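Local structure of clan CA, family C40, NlpC/P60 superfamily cysteine peptidase (Trichomonas vaginalis, 6BIO) at residues 45-49 with 196-200; 59-64 with 74-80; 120-126 with 142-146; 151-155 with 274-278. The protein probably acts as a cysteine peptidase of the NlpC/P60 family that hydrolyses bacterial peptidoglycan. All coordinates share one frame. Residue numbers count along the deposited sequence, not the author numbering.

Contact 1 (45-49 with 196-200); sequences CYWLY and FMHRT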
# COMPACT_ATOMS: atom_id res chain seq x y z
N CYS A 45 7.82 -3.27 16.93
CA CYS A 45 6.88 -4.24 16.38
C CYS A 45 7.36 -4.82 15.06
O CYS A 45 7.06 -5.98 14.75
CB CYS A 45 5.47 -3.66 16.25
SG CYS A 45 5.33 -2.04 15.42
N TYR A 46 8.07 -4.02 14.27
CA TYR A 46 8.62 -4.37 12.97
C TYR A 46 9.42 -3.14 12.53
O TYR A 46 9.75 -2.29 13.36
CB TYR A 46 7.52 -4.83 11.97
CG TYR A 46 6.25 -3.99 11.94
CD1 TYR A 46 6.24 -2.69 11.43
CD2 TYR A 46 5.05 -4.51 12.46
CE1 TYR A 46 5.07 -1.96 11.40
CE2 TYR A 46 3.88 -3.76 12.45
CZ TYR A 46 3.90 -2.48 11.94
OH TYR A 46 2.80 -1.65 11.90
N TRP A 47 9.72 -3.03 11.24
CA TRP A 47 10.34 -1.87 10.63
C TRP A 47 9.49 -1.42 9.46
O TRP A 47 8.67 -2.17 8.93
CB TRP A 47 11.72 -2.23 10.08
CG TRP A 47 12.77 -2.58 11.11
CD1 TRP A 47 13.83 -1.78 11.48
CD2 TRP A 47 12.93 -3.79 11.85
NE1 TRP A 47 14.63 -2.42 12.40
CE2 TRP A 47 14.11 -3.66 12.64
CE3 TRP A 47 12.21 -4.98 11.91
CZ2 TRP A 47 14.56 -4.68 13.51
CZ3 TRP A 47 12.67 -6.00 12.77
CH2 TRP A 47 13.83 -5.83 13.55
N LEU A 48 9.71 -0.18 9.04
CA LEU A 48 9.25 0.28 7.74
C LEU A 48 10.46 0.70 6.91
O LEU A 48 11.55 0.85 7.45
CB LEU A 48 8.21 1.40 7.83
CG LEU A 48 6.89 1.00 8.45
CD1 LEU A 48 6.00 2.23 8.57
CD2 LEU A 48 6.20 -0.11 7.68
N TYR A 49 10.26 0.86 5.59
CA TYR A 49 11.37 0.84 4.64
C TYR A 49 11.38 2.03 3.69
O TYR A 49 10.35 2.63 3.38
CB TYR A 49 11.38 -0.50 3.86
CG TYR A 49 11.54 -1.65 4.81
CD1 TYR A 49 12.77 -1.96 5.35
CD2 TYR A 49 10.43 -2.35 5.27
CE1 TYR A 49 12.93 -2.99 6.25
CE2 TYR A 49 10.56 -3.34 6.19
CZ TYR A 49 11.81 -3.67 6.69
OH TYR A 49 11.94 -4.69 7.62
N PHE A 196 -1.57 -2.89 4.00
CA PHE A 196 -0.45 -3.41 4.78
C PHE A 196 -0.39 -4.91 4.78
O PHE A 196 -1.38 -5.60 5.06
CB PHE A 196 -0.59 -2.96 6.23
CG PHE A 196 0.59 -3.35 7.07
CD1 PHE A 196 1.76 -2.63 7.02
CD2 PHE A 196 0.54 -4.46 7.91
CE1 PHE A 196 2.86 -2.98 7.78
CE2 PHE A 196 1.66 -4.83 8.65
CZ PHE A 196 2.82 -4.07 8.58
N MET A 197 0.79 -5.43 4.55
CA MET A 197 1.11 -6.78 4.99
C MET A 197 2.43 -6.70 5.71
O MET A 197 3.20 -5.76 5.51
CB MET A 197 1.16 -7.83 3.91
CG MET A 197 2.20 -7.60 2.89
SD MET A 197 2.44 -8.98 1.67
CE MET A 197 0.87 -8.98 0.89
N HIS A 198 2.71 -7.72 6.53
CA HIS A 198 3.97 -7.80 7.25
C HIS A 198 5.11 -8.09 6.30
O HIS A 198 4.93 -8.35 5.11
CB HIS A 198 3.86 -8.83 8.38
CG HIS A 198 3.07 -8.32 9.55
ND1 HIS A 198 3.58 -7.41 10.45
CD2 HIS A 198 1.78 -8.54 9.92
CE1 HIS A 198 2.66 -7.12 11.34
NE2 HIS A 198 1.56 -7.79 11.05
N ARG A 199 6.32 -7.99 6.83
CA ARG A 199 7.51 -7.96 6.01
C ARG A 199 8.06 -9.32 5.61
O ARG A 199 8.66 -9.42 4.53
CB ARG A 199 8.59 -7.15 6.72
CG ARG A 199 9.96 -7.09 6.07
CD ARG A 199 9.91 -6.50 4.66
NE ARG A 199 11.23 -6.41 4.04
CZ ARG A 199 11.83 -7.41 3.42
NH1 ARG A 199 11.30 -8.62 3.44
NH2 ARG A 199 13.00 -7.19 2.87
N THR A 200 7.92 -10.34 6.44
CA THR A 200 8.57 -11.63 6.18
C THR A 200 7.54 -12.67 5.76
O THR A 200 6.36 -12.64 6.16
CB THR A 200 9.39 -12.08 7.39
OG1 THR A 200 8.54 -12.24 8.52
CG2 THR A 200 10.44 -11.07 7.73
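Tyr46 lays one face of its ring against the tip of Phe196, CZ to CZ at 3.9 Å, with centroids 5.3 Å apart and planes inclined by 36°, an oblique pairing. His198 completes the aromatic cluster, bringing CE1 to within 3.7 Å of Tyr46 CD2. Leu48 extends the apolar patch: Leu48 CD2 lies 4.4 Å from Phe196 CE1, at that ring's edge. At the other end of the strand, Arg199 CG lies 3.5 Å from the Tyr49 hydroxyl oxygen OH; the guanidinium stands over the ring face, but at 5.3 Å from Arg199 CZ to the centroid of the Tyr49 ring any cation-pi attraction is weak. The contact joins strand 46-49, at the edge of its antiparallel sheet, to the loop between helices 182-191 and 201-204 of the NlpC/P60 region. No hydrogen bond crosses it: Tyr46 OH bonds to Glu71 and Arg199 pairs with Asp181, so cohesion here rests mainly on aromatic and apolar packing.

Contact 2 (59-64 with 74-80); sequences YENGFA and WISKDSL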
# COMPACT_ATOMS: atom_id res chain seq x y z
N TYR A 59 2.09 13.80 14.95
CA TYR A 59 3.41 13.65 15.53
C TYR A 59 3.30 13.78 17.05
O TYR A 59 2.50 14.58 17.56
CB TYR A 59 4.36 14.75 15.04
CG TYR A 59 4.58 14.76 13.56
CD1 TYR A 59 3.74 15.44 12.70
CD2 TYR A 59 5.65 14.06 13.01
CE1 TYR A 59 3.96 15.46 11.32
CE2 TYR A 59 5.86 14.06 11.67
CZ TYR A 59 5.02 14.73 10.82
OH TYR A 59 5.29 14.74 9.46
N GLU A 60 4.14 13.05 17.77
CA GLU A 60 4.19 13.14 19.22
C GLU A 60 5.52 12.59 19.71
O GLU A 60 5.96 11.54 19.25
CB GLU A 60 3.05 12.31 19.85
CG GLU A 60 2.81 12.47 21.30
CD GLU A 60 1.49 11.78 21.71
OE1 GLU A 60 1.44 10.52 21.75
OE2 GLU A 60 0.49 12.49 21.98
N ASN A 61 6.14 13.30 20.66
CA ASN A 61 7.32 12.79 21.36
C ASN A 61 8.43 12.34 20.43
O ASN A 61 9.14 11.37 20.70
CB ASN A 61 6.94 11.64 22.29
CG ASN A 61 5.93 12.04 23.29
OD1 ASN A 61 5.98 13.14 23.82
ND2 ASN A 61 4.98 11.14 23.56
N GLY A 62 8.58 13.05 19.32
CA GLY A 62 9.63 12.74 18.37
C GLY A 62 9.28 11.70 17.33
O GLY A 62 10.12 11.37 16.49
N PHE A 63 8.06 11.16 17.37
CA PHE A 63 7.62 10.16 16.41
C PHE A 63 6.53 10.71 15.51
O PHE A 63 5.73 11.56 15.90
CB PHE A 63 7.03 8.96 17.17
CG PHE A 63 8.05 8.15 17.93
CD1 PHE A 63 8.76 7.12 17.31
CD2 PHE A 63 8.26 8.36 19.28
CE1 PHE A 63 9.66 6.37 18.00
CE2 PHE A 63 9.18 7.62 19.98
CZ PHE A 63 9.89 6.63 19.34
N ALA A 64 6.46 10.16 14.32
CA ALA A 64 5.33 10.30 13.42
C ALA A 64 4.43 9.08 13.58
O ALA A 64 4.92 7.94 13.60
CB ALA A 64 5.78 10.38 11.97
N TRP A 74 4.24 3.88 14.83
CA TRP A 74 4.98 5.10 15.13
C TRP A 74 6.43 4.88 14.73
O TRP A 74 7.03 3.86 15.09
CB TRP A 74 4.91 5.40 16.61
CG TRP A 74 3.55 5.70 17.13
CD1 TRP A 74 2.57 4.81 17.48
CD2 TRP A 74 2.99 7.01 17.37
NE1 TRP A 74 1.45 5.47 17.92
CE2 TRP A 74 1.70 6.82 17.90
CE3 TRP A 74 3.47 8.31 17.22
CZ2 TRP A 74 0.89 7.88 18.27
CZ3 TRP A 74 2.66 9.38 17.58
CH2 TRP A 74 1.38 9.16 18.09
N ILE A 75 6.99 5.84 14.00
CA ILE A 75 8.37 5.83 13.53
C ILE A 75 9.02 7.17 13.80
O ILE A 75 8.36 8.21 13.84
CB ILE A 75 8.49 5.50 11.99
CG1 ILE A 75 7.71 6.50 11.13
CG2 ILE A 75 8.05 4.06 11.77
CD1 ILE A 75 7.89 6.24 9.66
N SER A 76 10.34 7.19 13.94
CA SER A 76 11.02 8.45 14.22
C SER A 76 10.65 9.49 13.18
O SER A 76 10.69 9.19 11.98
CB SER A 76 12.51 8.22 14.19
OG SER A 76 13.19 9.45 14.33
N LYS A 77 10.36 10.72 13.62
CA LYS A 77 9.93 11.76 12.69
C LYS A 77 10.99 12.09 11.66
O LYS A 77 10.64 12.60 10.59
CB LYS A 77 9.43 13.00 13.42
CG LYS A 77 10.45 13.80 14.12
CD LYS A 77 9.77 15.09 14.64
CE LYS A 77 10.62 15.77 15.69
NZ LYS A 77 12.09 15.59 15.51
N ASP A 78 12.26 11.81 11.93
CA ASP A 78 13.29 12.12 10.94
C ASP A 78 13.43 11.05 9.88
O ASP A 78 14.25 11.20 8.98
CB ASP A 78 14.63 12.31 11.63
CG ASP A 78 14.56 13.34 12.70
OD1 ASP A 78 14.03 14.42 12.38
OD2 ASP A 78 15.01 13.07 13.84
N SER A 79 12.60 10.01 9.92
CA SER A 79 12.70 8.94 8.93
C SER A 79 11.78 9.10 7.73
O SER A 79 11.77 8.23 6.86
CB SER A 79 12.41 7.58 9.56
OG SER A 79 11.01 7.42 9.89
N LEU A 80 10.99 10.17 7.66
CA LEU A 80 10.07 10.37 6.55
C LEU A 80 9.99 11.86 6.25
O LEU A 80 10.38 12.71 7.08
CB LEU A 80 8.69 9.78 6.84
CG LEU A 80 7.74 10.55 7.71
CD1 LEU A 80 6.45 9.79 7.80
CD2 LEU A 80 8.24 10.70 9.13
O HOH W 1 7.88 14.73 8.31
O HOH W 2 12.69 11.96 16.52
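This is antiparallel beta pairing at the open end of the hairpin formed by strands 63-68 and 71-76, at the surface of the protein, where strand 63-68 lies between 53-60 and 71-76 in the sheet. It illustrates how a tight turn feeds a strand into register. Glu60 to Phe63 form a type I' turn, closed by Phe63 N to Glu60 O at 2.8 Å and Glu60 N to Phe63 O at 2.9 Å, so the preceding strand 53-60 folds directly onto 63-68. Gly62 adopts positive phi, where a CB would be jammed against the carbonyl before it. Its own carbonyl turns to the partner strand, Gly62 O accepting from Lys77 N at 3.0 Å. Ala64 and Ile75 then make a hydrogen-bonded pair, Ala64 N to Ile75 O at 2.8 Å and Ile75 N to Ala64 O at 3.0 Å, whereas Phe63 and Ser76 are a non-hydrogen-bonded pair. Side chains sort by face. Ala64 CB packs on Leu80 CD2 at 3.8 Å on the face shared with Ile75; on the other, Phe63 CB touches Trp74 CE3 at 3.6 Å, and Glu60 CB lies 3.7 Å from Trp74 CZ3. Beyond the hairpin, the Trp74 backbone bonds to Tyr34 of strand 30-34, Ile75 packs on Val31 and Ala33 of that strand, and Leu80 reaches Val54 and Ile56 of strand 53-60.

Contact 3 (120-126 with 142-146); sequences FNCDGFY and LQYKW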
# COMPACT_ATOMS: atom_id res chain seq x y z
N PHE A 120 -4.78 11.13 0.29
CA PHE A 120 -5.33 10.30 -0.76
C PHE A 120 -6.09 9.12 -0.18
O PHE A 120 -5.90 8.75 0.96
CB PHE A 120 -4.24 9.80 -1.71
CG PHE A 120 -3.31 8.81 -1.05
CD1 PHE A 120 -2.34 9.23 -0.15
CD2 PHE A 120 -3.43 7.45 -1.26
CE1 PHE A 120 -1.55 8.36 0.51
CE2 PHE A 120 -2.62 6.54 -0.57
CZ PHE A 120 -1.68 7.00 0.30
N ASN A 121 -6.92 8.49 -1.00
CA ASN A 121 -7.66 7.29 -0.62
C ASN A 121 -8.53 7.54 0.59
O ASN A 121 -8.72 6.68 1.43
CB ASN A 121 -6.73 6.09 -0.41
CG ASN A 121 -7.46 4.77 -0.36
OD1 ASN A 121 -8.51 4.59 -0.95
ND2 ASN A 121 -6.84 3.79 0.28
N CYS A 122 -9.12 8.75 0.62
CA CYS A 122 -9.97 9.15 1.75
C CYS A 122 -11.42 8.74 1.48
O CYS A 122 -12.29 9.57 1.24
CB CYS A 122 -9.88 10.65 1.99
SG CYS A 122 -8.24 11.37 1.84
N ASP A 123 -11.66 7.43 1.49
CA ASP A 123 -13.00 6.88 1.34
C ASP A 123 -13.72 7.44 0.12
O ASP A 123 -14.90 7.82 0.18
CB ASP A 123 -13.82 7.11 2.60
CG ASP A 123 -13.19 6.47 3.82
OD1 ASP A 123 -12.42 5.51 3.69
OD2 ASP A 123 -13.42 6.94 4.92
N GLY A 124 -13.01 7.49 -1.01
CA GLY A 124 -13.58 7.95 -2.27
C GLY A 124 -13.27 9.39 -2.60
O GLY A 124 -13.74 9.88 -3.64
N PHE A 125 -12.41 10.04 -1.81
CA PHE A 125 -12.06 11.45 -1.93
C PHE A 125 -10.55 11.62 -1.82
O PHE A 125 -9.88 10.81 -1.19
CB PHE A 125 -12.70 12.31 -0.82
CG PHE A 125 -14.22 12.35 -0.84
CD1 PHE A 125 -14.97 11.28 -0.35
CD2 PHE A 125 -14.90 13.51 -1.22
CE1 PHE A 125 -16.36 11.36 -0.32
CE2 PHE A 125 -16.27 13.58 -1.20
CZ PHE A 125 -17.00 12.50 -0.75
N TYR A 126 -10.02 12.72 -2.37
CA TYR A 126 -8.73 13.28 -1.97
C TYR A 126 -9.00 14.41 -0.99
O TYR A 126 -10.04 15.08 -1.07
CB TYR A 126 -7.95 13.87 -3.15
CG TYR A 126 -7.42 12.86 -4.16
CD1 TYR A 126 -6.21 12.20 -3.95
CD2 TYR A 126 -8.14 12.56 -5.31
CE1 TYR A 126 -5.74 11.30 -4.83
CE2 TYR A 126 -7.64 11.65 -6.23
CZ TYR A 126 -6.44 11.03 -5.98
OH TYR A 126 -5.91 10.11 -6.83
N LEU A 142 -10.40 14.67 -10.05
CA LEU A 142 -9.02 15.07 -10.25
C LEU A 142 -8.35 14.24 -11.31
O LEU A 142 -8.65 13.06 -11.47
CB LEU A 142 -8.21 14.94 -8.95
CG LEU A 142 -8.71 15.80 -7.79
CD1 LEU A 142 -7.69 15.79 -6.66
CD2 LEU A 142 -9.02 17.26 -8.21
N GLN A 143 -7.36 14.85 -11.98
CA GLN A 143 -6.60 14.17 -13.03
C GLN A 143 -5.70 13.09 -12.44
O GLN A 143 -5.66 11.96 -12.96
CB GLN A 143 -5.77 15.19 -13.82
CG GLN A 143 -4.80 14.61 -14.83
CD GLN A 143 -5.48 13.85 -15.92
OE1 GLN A 143 -6.56 14.22 -16.40
NE2 GLN A 143 -4.85 12.75 -16.33
N TYR A 144 -5.01 13.41 -11.33
CA TYR A 144 -4.05 12.50 -10.70
C TYR A 144 -4.77 11.29 -10.16
O TYR A 144 -5.82 11.39 -9.54
CB TYR A 144 -3.35 13.23 -9.56
CG TYR A 144 -2.27 12.42 -8.83
CD1 TYR A 144 -2.59 11.59 -7.75
CD2 TYR A 144 -0.94 12.49 -9.22
CE1 TYR A 144 -1.61 10.85 -7.09
CE2 TYR A 144 0.03 11.75 -8.61
CZ TYR A 144 -0.30 10.93 -7.54
OH TYR A 144 0.61 10.18 -6.86
N LYS A 145 -4.14 10.12 -10.32
CA LYS A 145 -4.63 8.85 -9.79
C LYS A 145 -3.54 8.23 -8.92
O LYS A 145 -2.40 8.06 -9.37
CB LYS A 145 -4.99 7.90 -10.93
CG LYS A 145 -6.02 8.40 -11.88
CD LYS A 145 -7.39 8.25 -11.31
CE LYS A 145 -8.42 8.79 -12.30
NZ LYS A 145 -8.43 10.26 -12.28
N TRP A 146 -3.87 7.92 -7.67
CA TRP A 146 -2.86 7.37 -6.76
C TRP A 146 -2.60 5.90 -7.02
O TRP A 146 -1.55 5.40 -6.64
CB TRP A 146 -3.27 7.64 -5.31
CG TRP A 146 -4.43 6.87 -4.82
CD1 TRP A 146 -5.78 7.18 -4.91
CD2 TRP A 146 -4.35 5.60 -4.19
NE1 TRP A 146 -6.52 6.16 -4.37
CE2 TRP A 146 -5.66 5.19 -3.90
CE3 TRP A 146 -3.29 4.78 -3.78
CZ2 TRP A 146 -5.93 3.99 -3.24
CZ3 TRP A 146 -3.57 3.61 -3.13
CH2 TRP A 146 -4.86 3.23 -2.88
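An aromatic cluster of Phe120, Tyr126 and Trp146 links a hairpin of the bacterial SH3 domain, strands 114-122 and 125-130, to the connection that runs from strand 133-138 towards helix 154-163. Trp146 is the residue of 142-146 most covered by the hairpin. One face of its indole receives Phe120, CD2 to CD2 at 3.6 Å, in an oblique arrangement with planes 53° apart; the backbone of Asn121 lies over an indole face too, and Asn121 CG approaches Trp146 CZ2 to 3.4 Å. Tyr126 OH lies at the edge of the indole, 3.5 Å from Trp146 CD1, while Tyr126 CD2 packs against Leu142 CD1 at 3.5 Å. A weak hydrogen bond runs from Trp146 N to Tyr126 OH at 3.1 Å. The surroundings extend the packing: Phe120 stacks on His55, Leu142 touches Val115 and Ile117, and Asn121 ND2 bonds to Asp194 of the NlpC/P60 part of the chain. The principle on display is that an extended connection without regular structure can be seated by large side chains, with the tyrosine serving both as an apolar surface and, through its hydroxyl, as a modest polar partner for the passing backbone.

Contact 4 (151-155 with 274-278); sequences GANDG and RYWTK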
# COMPACT_ATOMS: atom_id res chain seq x y z
N GLY A 151 -7.94 -2.53 -14.32
CA GLY A 151 -8.00 -3.72 -13.50
C GLY A 151 -9.35 -3.87 -12.85
O GLY A 151 -10.02 -2.89 -12.50
N ALA A 152 -9.77 -5.12 -12.68
CA ALA A 152 -11.07 -5.40 -12.10
C ALA A 152 -11.03 -5.31 -10.59
O ALA A 152 -12.08 -5.20 -9.95
CB ALA A 152 -11.53 -6.81 -12.47
N ASN A 153 -9.85 -5.36 -10.01
CA ASN A 153 -9.74 -5.34 -8.56
C ASN A 153 -8.29 -5.04 -8.20
O ASN A 153 -7.39 -5.03 -9.07
CB ASN A 153 -10.22 -6.65 -7.92
CG ASN A 153 -9.56 -7.84 -8.53
OD1 ASN A 153 -8.34 -7.98 -8.45
ND2 ASN A 153 -10.35 -8.70 -9.18
N ASP A 154 -8.06 -4.81 -6.92
CA ASP A 154 -6.73 -4.51 -6.44
C ASP A 154 -5.78 -5.69 -6.59
O ASP A 154 -4.57 -5.47 -6.62
CB ASP A 154 -6.75 -4.07 -4.97
CG ASP A 154 -7.14 -2.61 -4.77
OD1 ASP A 154 -7.17 -1.82 -5.75
OD2 ASP A 154 -7.44 -2.27 -3.60
N GLY A 155 -6.28 -6.93 -6.66
CA GLY A 155 -5.40 -8.06 -6.98
C GLY A 155 -4.73 -7.93 -8.34
O GLY A 155 -3.51 -8.16 -8.48
N ARG A 274 -5.10 -13.83 0.26
CA ARG A 274 -5.68 -12.75 -0.54
C ARG A 274 -5.78 -11.51 0.34
O ARG A 274 -6.59 -11.45 1.28
CB ARG A 274 -7.05 -13.18 -1.06
CG ARG A 274 -7.75 -12.08 -1.84
CD ARG A 274 -8.94 -12.62 -2.64
NE ARG A 274 -8.50 -13.67 -3.55
CZ ARG A 274 -9.28 -14.58 -4.12
NH1 ARG A 274 -10.60 -14.56 -3.94
NH2 ARG A 274 -8.73 -15.51 -4.90
N TYR A 275 -4.91 -10.55 0.07
CA TYR A 275 -4.85 -9.31 0.84
C TYR A 275 -5.66 -8.19 0.22
O TYR A 275 -5.81 -7.14 0.85
CB TYR A 275 -3.39 -8.88 1.02
CG TYR A 275 -2.66 -9.63 2.10
CD1 TYR A 275 -2.08 -10.86 1.86
CD2 TYR A 275 -2.53 -9.08 3.36
CE1 TYR A 275 -1.38 -11.52 2.88
CE2 TYR A 275 -1.84 -9.75 4.37
CZ TYR A 275 -1.28 -10.96 4.12
OH TYR A 275 -0.54 -11.55 5.13
N TRP A 276 -6.15 -8.36 -1.00
CA TRP A 276 -7.02 -7.40 -1.65
C TRP A 276 -8.47 -7.76 -1.38
O TRP A 276 -8.81 -8.92 -1.13
CB TRP A 276 -6.74 -7.37 -3.16
CG TRP A 276 -6.86 -8.69 -3.88
CD1 TRP A 276 -5.90 -9.66 -4.01
CD2 TRP A 276 -8.01 -9.17 -4.57
NE1 TRP A 276 -6.39 -10.70 -4.75
CE2 TRP A 276 -7.68 -10.42 -5.12
CE3 TRP A 276 -9.28 -8.64 -4.79
CZ2 TRP A 276 -8.58 -11.14 -5.87
CZ3 TRP A 276 -10.16 -9.37 -5.52
CH2 TRP A 276 -9.82 -10.61 -6.05
N THR A 277 -9.32 -6.73 -1.37
CA THR A 277 -10.72 -6.95 -1.01
C THR A 277 -11.68 -6.31 -1.98
O THR A 277 -12.89 -6.51 -1.82
CB THR A 277 -11.04 -6.38 0.38
OG1 THR A 277 -10.98 -4.97 0.33
CG2 THR A 277 -10.11 -6.88 1.43
N LYS A 278 -11.21 -5.54 -2.92
CA LYS A 278 -12.07 -4.82 -3.85
C LYS A 278 -11.25 -4.61 -5.10
O LYS A 278 -10.02 -4.83 -5.06
CB LYS A 278 -12.47 -3.47 -3.24
CG LYS A 278 -11.27 -2.56 -3.06
CD LYS A 278 -11.50 -1.49 -2.01
CE LYS A 278 -10.24 -0.65 -1.82
NZ LYS A 278 -10.47 0.52 -0.89
OXT LYS A 278 -11.82 -4.19 -6.13
O HOH W 3 -8.42 -4.07 -1.82
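Ala152 leads into the N-cap position of helix 154-163, the helix start at which residues 151-155 receive the chain's own C-terminal carboxylate. Asn153 follows as the N-cap itself and caps the helix through OD1 to Glu156 N; its carboxamide also rests over a face of the Trp276 indole, Asn153 CG to Trp276 CZ3 at 3.4 Å, and Asn153 CB lies 3.4 Å from Lys278 O. Asp154, the first helical residue, makes the one direct hydrogen bond between the segments: Asp154 N donates to Lys278 O at 2.7 Å and 174°, nearly linear. A terminal carboxylate at a helix N-terminus is electrostatically favourable, because the first-turn NH groups lack main-chain partners within the helix and the positive end of its dipole lies there. A water bridges the same pair of segments, donating to Asp154 OD2 at 2.7 Å and accepting from Thr277 N at 2.8 Å, whereas Asp154 OD1 forms salt bridges with Lys147 and Arg157. Gly155 lies over a face of the Trp276 indole, whose NE1 bonds to Asp221. An ideal CB on Gly155 would fall 2.6 Å from Trp276 NE1, a clash; instead Gly155 CA sits 3.4 Å from the centroid of the five-membered ring of Trp276, a CH-pi contact 10° off the ring normal.

The four contacts show how bonding follows position in a multidomain chain. Contact 2 is a surface contact within one sheet and is held by regular backbone hydrogen bonds; the others are partly buried, and contacts 1 and 3 rely more on side chains. Contacts 1, 2 and 3 reach the same continuous antiparallel sheet, and contacts 1 and 2 touch where Leu48 CD1 meets Ile75 CG2 at 4.2 Å. Contact 1 ties that sheet to the NlpC/P60 part by aromatic packing, contact 3 seats a connection by similar means, and contact 4 combines a backbone-to-carboxylate bond at a helix end with indole packing. Contacts 1 and 4 alternate along the chain and touch, Met197 CB lying 3.6 Å from Tyr275 CE2.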